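Local coordinates for PCF11 protein (PDB 1SZ9) that probably recognises the C-terminal domain of RNA polymerase II through its CTD-interacting domain, linking transcription to 3'-end processing of mRNA, at residues Y90-Y94 with L105-F109; F109-L113 with L128-E132. All blocks are in the same frame, centred on the assembly; numbering follows the deposited sequence.

Contact 1. Residues Y90-Y94 with L105-F109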
ATOM      1  N   TYR A  90       8.240   1.723   0.240  1.00 22.50           N
ATOM      2  CA  TYR A  90       8.029   2.730  -0.776  1.00 21.74           C
ATOM      3  C   TYR A  90       9.314   3.058  -1.527  1.00 21.20           C
ATOM      4  O   TYR A  90       9.346   3.037  -2.753  1.00 21.15           O
ATOM      5  CB  TYR A  90       7.446   3.994  -0.137  1.00 20.17           C
ATOM      6  CG  TYR A  90       7.105   5.085  -1.140  1.00 19.93           C
ATOM      7  CD1 TYR A  90       8.095   5.896  -1.689  1.00 19.69           C
ATOM      8  CD2 TYR A  90       5.793   5.289  -1.550  1.00 20.32           C
ATOM      9  CE1 TYR A  90       7.779   6.892  -2.625  1.00 19.65           C
ATOM     10  CE2 TYR A  90       5.470   6.271  -2.474  1.00 19.26           C
ATOM     11  CZ  TYR A  90       6.467   7.070  -3.006  1.00 19.25           C
ATOM     12  OH  TYR A  90       6.142   8.053  -3.908  1.00 19.26           O
ATOM     13  N   LYS A  91      10.360   3.384  -0.777  1.00 21.22           N
ATOM     14  CA  LYS A  91      11.653   3.721  -1.343  1.00 22.22           C
ATOM     15  C   LYS A  91      12.222   2.577  -2.192  1.00 23.74           C
ATOM     16  O   LYS A  91      12.698   2.802  -3.298  1.00 22.74           O
ATOM     17  CB  LYS A  91      12.639   4.056  -0.212  1.00 23.80           C
ATOM     18  CG  LYS A  91      14.090   4.211  -0.668  1.00 25.26           C
ATOM     19  CD  LYS A  91      14.983   4.789   0.436  1.00 28.06           C
ATOM     20  CE  LYS A  91      16.450   4.929  -0.041  1.00 30.72           C
ATOM     21  NZ  LYS A  91      17.343   5.562   0.997  1.00 33.49           N
ATOM     22  N   ARG A  92      12.170   1.352  -1.676  1.00 24.13           N
ATOM     23  CA  ARG A  92      12.706   0.218  -2.427  1.00 27.31           C
ATOM     24  C   ARG A  92      11.943   0.016  -3.725  1.00 24.10           C
ATOM     25  O   ARG A  92      12.552  -0.242  -4.763  1.00 22.30           O
ATOM     26  CB  ARG A  92      12.667  -1.067  -1.583  1.00 30.97           C
ATOM     27  CG  ARG A  92      13.779  -1.108  -0.539  1.00 40.41           C
ATOM     28  CD  ARG A  92      13.526  -2.129   0.560  1.00 45.72           C
ATOM     29  NE  ARG A  92      14.435  -1.916   1.687  1.00 50.61           N
ATOM     30  CZ  ARG A  92      14.305  -2.488   2.883  1.00 51.78           C
ATOM     31  NH1 ARG A  92      13.296  -3.320   3.125  1.00 52.87           N
ATOM     32  NH2 ARG A  92      15.178  -2.211   3.844  1.00 51.71           N
ATOM     33  N   THR A  93      10.620   0.151  -3.671  1.00 19.25           N
ATOM     34  CA  THR A  93       9.802  -0.013  -4.866  1.00 19.79           C
ATOM     35  C   THR A  93      10.131   1.066  -5.889  1.00 20.04           C
ATOM     36  O   THR A  93      10.339   0.780  -7.061  1.00 18.55           O
ATOM     37  CB  THR A  93       8.291   0.058  -4.517  1.00 20.87           C
ATOM     38  OG1 THR A  93       7.987  -1.014  -3.631  1.00 21.31           O
ATOM     39  CG2 THR A  93       7.395  -0.073  -5.778  1.00 17.70           C
ATOM     40  N   TYR A  94      10.174   2.309  -5.422  1.00 21.95           N
ATOM     41  CA  TYR A  94      10.469   3.457  -6.269  1.00 21.87           C
ATOM     42  C   TYR A  94      11.793   3.258  -7.016  1.00 23.01           C
ATOM     43  O   TYR A  94      11.908   3.561  -8.204  1.00 22.52           O
ATOM     44  CB  TYR A  94      10.545   4.729  -5.402  1.00 20.30           C
ATOM     45  CG  TYR A  94      10.620   6.009  -6.208  1.00 19.58           C
ATOM     46  CD1 TYR A  94      11.811   6.406  -6.808  1.00 19.71           C
ATOM     47  CD2 TYR A  94       9.490   6.820  -6.379  1.00 19.59           C
ATOM     48  CE1 TYR A  94      11.890   7.584  -7.559  1.00 21.28           C
ATOM     49  CE2 TYR A  94       9.554   8.005  -7.146  1.00 19.27           C
ATOM     50  CZ  TYR A  94      10.754   8.375  -7.724  1.00 19.50           C
ATOM     51  OH  TYR A  94      10.846   9.525  -8.462  1.00 19.51           O
ATOM     52  N   LEU A 105       3.472   6.560  -8.211  1.00 18.61           N
ATOM     53  CA  LEU A 105       3.806   6.410  -6.783  1.00 19.04           C
ATOM     54  C   LEU A 105       3.826   7.796  -6.133  1.00 19.34           C
ATOM     55  O   LEU A 105       3.481   7.953  -4.969  1.00 18.80           O
ATOM     56  CB  LEU A 105       5.189   5.790  -6.597  1.00 16.94           C
ATOM     57  CG  LEU A 105       5.332   4.317  -6.994  1.00 17.65           C
ATOM     58  CD1 LEU A 105       6.792   3.935  -6.922  1.00 17.01           C
ATOM     59  CD2 LEU A 105       4.466   3.441  -6.077  1.00 18.57           C
ATOM     60  N   ILE A 106       4.234   8.804  -6.898  1.00 18.31           N
ATOM     61  CA  ILE A 106       4.311  10.157  -6.353  1.00 19.57           C
ATOM     62  C   ILE A 106       2.919  10.730  -6.093  1.00 19.25           C
ATOM     63  O   ILE A 106       2.671  11.332  -5.048  1.00 17.29           O
ATOM     64  CB  ILE A 106       5.114  11.083  -7.317  1.00 20.87           C
ATOM     65  CG1 ILE A 106       6.592  10.648  -7.309  1.00 18.70           C
ATOM     66  CG2 ILE A 106       4.944  12.593  -6.920  1.00 18.80           C
ATOM     67  CD1 ILE A 106       7.393  11.168  -8.516  1.00 17.59           C
ATOM     68  N   ASN A 107       2.017  10.557  -7.055  1.00 20.69           N
ATOM     69  CA  ASN A 107       0.659  11.060  -6.889  1.00 20.69           C
ATOM     70  C   ASN A 107      -0.002  10.358  -5.709  1.00 22.28           C
ATOM     71  O   ASN A 107      -0.701  10.985  -4.914  1.00 21.74           O
ATOM     72  CB  ASN A 107      -0.139  10.860  -8.184  1.00 18.66           C
ATOM     73  CG  ASN A 107       0.298  11.838  -9.273  1.00 23.38           C
ATOM     74  OD1 ASN A 107       0.975  12.819  -8.977  1.00 23.14           O
ATOM     75  ND2 ASN A 107      -0.081  11.578 -10.518  1.00 23.69           N
ATOM     76  N   MET A 108       0.254   9.058  -5.582  1.00 20.52           N
ATOM     77  CA  MET A 108      -0.312   8.287  -4.481  1.00 21.85           C
ATOM     78  C   MET A 108       0.167   8.855  -3.144  1.00 20.09           C
ATOM     79  O   MET A 108      -0.621   9.002  -2.200  1.00 21.23           O
ATOM     80  CB  MET A 108       0.083   6.809  -4.609  1.00 19.67           C
ATOM     81  CG  MET A 108      -0.352   5.926  -3.436  1.00 22.51           C
ATOM     82  SD  MET A 108       0.242   4.226  -3.693  1.00 22.43           S
ATOM     83  CE  MET A 108       2.074   4.495  -3.438  1.00 22.58           C
ATOM     84  N   PHE A 109       1.457   9.165  -3.067  1.00 19.40           N
ATOM     85  CA  PHE A 109       2.045   9.754  -1.857  1.00 19.39           C
ATOM     86  C   PHE A 109       1.392  11.115  -1.544  1.00 20.67           C
ATOM     87  O   PHE A 109       1.088  11.425  -0.390  1.00 18.65           O
ATOM     88  CB  PHE A 109       3.546   9.939  -2.058  1.00 21.11           C
ATOM     89  CG  PHE A 109       4.190  10.829  -1.036  1.00 24.02           C
ATOM     90  CD1 PHE A 109       4.396  10.380   0.276  1.00 24.63           C
ATOM     91  CD2 PHE A 109       4.532  12.135  -1.363  1.00 23.02           C
ATOM     92  CE1 PHE A 109       4.926  11.225   1.247  1.00 25.18           C
ATOM     93  CE2 PHE A 109       5.067  12.995  -0.389  1.00 27.10           C
ATOM     94  CZ  PHE A 109       5.259  12.538   0.916  1.00 25.24           C
TER

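Contact 2. Residues F109-L113 with L128-E132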
ATOM      1  N   PHE A 109       1.457   9.165  -3.067  1.00 19.40           N
ATOM      2  CA  PHE A 109       2.045   9.754  -1.857  1.00 19.39           C
ATOM      3  C   PHE A 109       1.392  11.115  -1.544  1.00 20.67           C
ATOM      4  O   PHE A 109       1.088  11.425  -0.390  1.00 18.65           O
ATOM      5  CB  PHE A 109       3.546   9.939  -2.058  1.00 21.11           C
ATOM      6  CG  PHE A 109       4.190  10.829  -1.036  1.00 24.02           C
ATOM      7  CD1 PHE A 109       4.396  10.380   0.276  1.00 24.63           C
ATOM      8  CD2 PHE A 109       4.532  12.135  -1.363  1.00 23.02           C
ATOM      9  CE1 PHE A 109       4.926  11.225   1.247  1.00 25.18           C
ATOM     10  CE2 PHE A 109       5.067  12.995  -0.389  1.00 27.10           C
ATOM     11  CZ  PHE A 109       5.259  12.538   0.916  1.00 25.24           C
ATOM     12  N   LYS A 110       1.196  11.934  -2.578  1.00 19.93           N
ATOM     13  CA  LYS A 110       0.559  13.227  -2.391  1.00 25.94           C
ATOM     14  C   LYS A 110      -0.804  13.084  -1.718  1.00 25.78           C
ATOM     15  O   LYS A 110      -1.131  13.843  -0.817  1.00 23.29           O
ATOM     16  CB  LYS A 110       0.361  13.945  -3.728  1.00 29.06           C
ATOM     17  CG  LYS A 110       1.572  14.714  -4.244  1.00 31.43           C
ATOM     18  CD  LYS A 110       1.139  15.498  -5.475  1.00 35.69           C
ATOM     19  CE  LYS A 110       2.239  16.367  -6.027  1.00 37.48           C
ATOM     20  NZ  LYS A 110       1.671  17.198  -7.124  1.00 44.49           N
ATOM     21  N   LEU A 111      -1.600  12.109  -2.152  1.00 26.50           N
ATOM     22  CA  LEU A 111      -2.918  11.932  -1.543  1.00 25.59           C
ATOM     23  C   LEU A 111      -2.816  11.386  -0.121  1.00 25.92           C
ATOM     24  O   LEU A 111      -3.748  11.560   0.662  1.00 27.58           O
ATOM     25  CB  LEU A 111      -3.799  11.021  -2.405  1.00 25.63           C
ATOM     26  CG  LEU A 111      -4.073  11.537  -3.818  1.00 28.65           C
ATOM     27  CD1 LEU A 111      -5.006  10.567  -4.527  1.00 26.93           C
ATOM     28  CD2 LEU A 111      -4.700  12.936  -3.770  1.00 27.98           C
ATOM     29  N   TRP A 112      -1.698  10.738   0.232  1.00 23.34           N
ATOM     30  CA  TRP A 112      -1.559  10.235   1.605  1.00 24.12           C
ATOM     31  C   TRP A 112      -1.437  11.409   2.581  1.00 24.34           C
ATOM     32  O   TRP A 112      -1.717  11.259   3.758  1.00 26.09           O
ATOM     33  CB  TRP A 112      -0.324   9.333   1.796  1.00 20.77           C
ATOM     34  CG  TRP A 112      -0.381   7.972   1.130  1.00 23.69           C
ATOM     35  CD1 TRP A 112      -1.492   7.312   0.689  1.00 21.35           C
ATOM     36  CD2 TRP A 112       0.729   7.105   0.876  1.00 19.87           C
ATOM     37  NE1 TRP A 112      -1.141   6.074   0.175  1.00 20.57           N
ATOM     38  CE2 TRP A 112       0.218   5.928   0.277  1.00 21.32           C
ATOM     39  CE3 TRP A 112       2.110   7.210   1.093  1.00 19.75           C
ATOM     40  CZ2 TRP A 112       1.045   4.855  -0.107  1.00 18.85           C
ATOM     41  CZ3 TRP A 112       2.933   6.143   0.714  1.00 21.34           C
ATOM     42  CH2 TRP A 112       2.393   4.983   0.120  1.00 19.30           C
ATOM     43  N   LEU A 113      -1.002  12.568   2.091  1.00 24.28           N
ATOM     44  CA  LEU A 113      -0.849  13.772   2.929  1.00 26.75           C
ATOM     45  C   LEU A 113      -2.206  14.387   3.301  1.00 25.40           C
ATOM     46  O   LEU A 113      -2.322  15.091   4.288  1.00 28.82           O
ATOM     47  CB  LEU A 113       0.010  14.816   2.201  1.00 27.22           C
ATOM     48  CG  LEU A 113       1.525  14.902   2.444  1.00 31.77           C
ATOM     49  CD1 LEU A 113       2.070  13.677   3.152  1.00 29.51           C
ATOM     50  CD2 LEU A 113       2.209  15.141   1.117  1.00 27.90           C
ATOM     51  N   LEU A 128       5.943   9.393   6.360  1.00 24.69           N
ATOM     52  CA  LEU A 128       5.673  10.347   5.292  1.00 24.06           C
ATOM     53  C   LEU A 128       6.772  11.397   5.119  1.00 25.81           C
ATOM     54  O   LEU A 128       7.065  11.790   3.996  1.00 23.78           O
ATOM     55  CB  LEU A 128       4.312  11.033   5.523  1.00 24.12           C
ATOM     56  CG  LEU A 128       3.107  10.089   5.441  1.00 27.20           C
ATOM     57  CD1 LEU A 128       1.816  10.852   5.652  1.00 28.86           C
ATOM     58  CD2 LEU A 128       3.083   9.393   4.072  1.00 28.26           C
ATOM     59  N   GLU A 129       7.367  11.858   6.223  1.00 26.93           N
ATOM     60  CA  GLU A 129       8.456  12.842   6.153  1.00 28.30           C
ATOM     61  C   GLU A 129       9.685  12.202   5.510  1.00 26.74           C
ATOM     62  O   GLU A 129      10.360  12.837   4.709  1.00 27.33           O
ATOM     63  CB  GLU A 129       8.864  13.335   7.552  1.00 31.91           C
ATOM     64  CG  GLU A 129       7.881  14.280   8.231  1.00 41.80           C
ATOM     65  CD  GLU A 129       8.307  14.604   9.669  1.00 48.63           C
ATOM     66  OE1 GLU A 129       9.506  14.921   9.877  1.00 50.38           O
ATOM     67  OE2 GLU A 129       7.449  14.539  10.584  1.00 51.14           O
ATOM     68  N   LYS A 130       9.986  10.959   5.892  1.00 25.61           N
ATOM     69  CA  LYS A 130      11.130  10.243   5.331  1.00 25.15           C
ATOM     70  C   LYS A 130      10.923  10.015   3.827  1.00 23.58           C
ATOM     71  O   LYS A 130      11.872  10.098   3.049  1.00 21.10           O
ATOM     72  CB  LYS A 130      11.328   8.884   6.008  1.00 27.51           C
ATOM     73  CG  LYS A 130      11.942   8.889   7.411  1.00 31.43           C
ATOM     74  CD  LYS A 130      12.278   7.433   7.787  1.00 36.98           C
ATOM     75  CE  LYS A 130      12.688   7.229   9.251  1.00 40.79           C
ATOM     76  NZ  LYS A 130      14.037   7.775   9.580  1.00 43.52           N
ATOM     77  N   ILE A 131       9.689   9.710   3.428  1.00 21.41           N
ATOM     78  CA  ILE A 131       9.402   9.496   2.006  1.00 22.22           C
ATOM     79  C   ILE A 131       9.563  10.816   1.265  1.00 20.39           C
ATOM     80  O   ILE A 131      10.125  10.861   0.169  1.00 19.42           O
ATOM     81  CB  ILE A 131       7.966   8.955   1.775  1.00 23.70           C
ATOM     82  CG1 ILE A 131       7.897   7.490   2.197  1.00 22.53           C
ATOM     83  CG2 ILE A 131       7.579   9.095   0.285  1.00 26.00           C
ATOM     84  CD1 ILE A 131       6.458   6.918   2.221  1.00 21.49           C
ATOM     85  N   GLU A 132       9.077  11.900   1.864  1.00 22.94           N
ATOM     86  CA  GLU A 132       9.218  13.206   1.229  1.00 25.99           C
ATOM     87  C   GLU A 132      10.693  13.571   1.030  1.00 25.74           C
ATOM     88  O   GLU A 132      11.063  14.069  -0.021  1.00 24.81           O
ATOM     89  CB  GLU A 132       8.556  14.296   2.071  1.00 30.30           C
ATOM     90  CG  GLU A 132       8.625  15.663   1.418  1.00 35.09           C
ATOM     91  CD  GLU A 132       7.823  16.697   2.169  1.00 41.48           C
ATOM     92  OE1 GLU A 132       8.102  16.909   3.366  1.00 45.71           O
ATOM     93  OE2 GLU A 132       6.910  17.297   1.566  1.00 46.95           O
TER

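Contact 1. Residues Y90-Y94 with L105-F109
The phenol of Y90 reaches across to helix 99-112, where its OH gives a weak hydrogen bond to the carbonyl oxygen of L105, with OH and O 2.9 Å apart. That oxygen lies at the edge of the Y90 ring, near its plane, and already accepts the helical bond from the backbone N of F109, so two donors share it. The reach depends on chi1 of Y90 (-176°), which sets CG anti to the backbone N and carries the ring out toward the neighbouring helix. Along the way the side chains of Y90 and L105 run past each other in opposite directions, and ring atom CZ of Y90 comes to 4.0 Å from CB of L105. M108 turns at chi3 (70°), and its methyl CE meets CE2 of Y90 at 4.0 Å, while CB of F109 sits 3.7 Å from the Y90 hydroxyl oxygen.

One turn on, Y94 meets apolar atoms across this contact. CG1 of I106 stands at the ring edge, 4.0 Å from CE2 of Y94. CD1 of I106 touches OH of Y94 at 3.8 Å. The L105 branch CD1 points at the base of the same tyrosine, 3.8 Å from CA of Y94, and also brushes CG2 of T93. T93 turns its own hydroxyl back to the carbonyl of L89 in its own helix.

F64 and L61 of helix 57-73 and I131 of helix 125-137 cover neighbouring parts of the interface. The short segments run nearly antiparallel (156°), with axes 12.1 Å apart, a wide spacing bridged by long aromatic side chains. Such consecutive, nearly antiparallel helices are characteristic of the all-helical, ARM-repeat-like fold of CTD-interacting domains.

Contact 2. Residues F109-L113 with L128-E132
F109 and L128 form the centre of an apolar interface between helices 99-112 and 125-137, the last two helices of this all-helical CTD-interacting domain fold, with I131 packed against the phenyl ring. CG2 of I131 lies over one face of that ring, 3.4 Å from CD1 of F109, a close methyl-to-ring contact. The same ring meets the backbone of the other helix at its edge: CE1 of F109 is 3.5 Å from the carbonyl oxygen of L128, which also accepts the helical bond from E132 N. At the far end of the phenyl, CZ of F109 touches the aliphatic CB of E132.

L128 divides its two methyls. CD2 fits between F109 and W112, 3.8 Å from CE3 of the indole, whereas CD1 meets CD1 of L113 at the same separation. With chi1 at -94° and chi2 at 15°, off the staggered values, L113 brings its CD1 to that methyl.

One indole face has CA of F109, from its own helix, above it and offset toward the rim. Further out, a hydrogen bond from NE1 of W112 to OD1 of D68, on helix 57-73, should help fix the indole's rotation, and F123 packs edge-to-face against the ring. With the indole so held, the side chain of I131 crosses it at about a right angle and sets CD1 in the ring plane, 3.9 Å from CZ3 of W112.

How the contacts relate
Helix 99-112 serves both contacts, and F109 is the residue they share: its CB belongs to contact 1, whereas its ring is used in contact 2. The two centres are about 9 Å apart, on the same side of the chain's centre, and their atoms meet directly. CE1 of Y90 lies 3.7 Å from CG2 of I131, and CD2 of Y90 lies 3.7 Å from CZ3 of W112. Y90, from helix 86-95, thus packs against both helix 99-112 and helix 125-137, joining the two interfaces. Both contacts are packing between helices toward the C-terminal end of the chain.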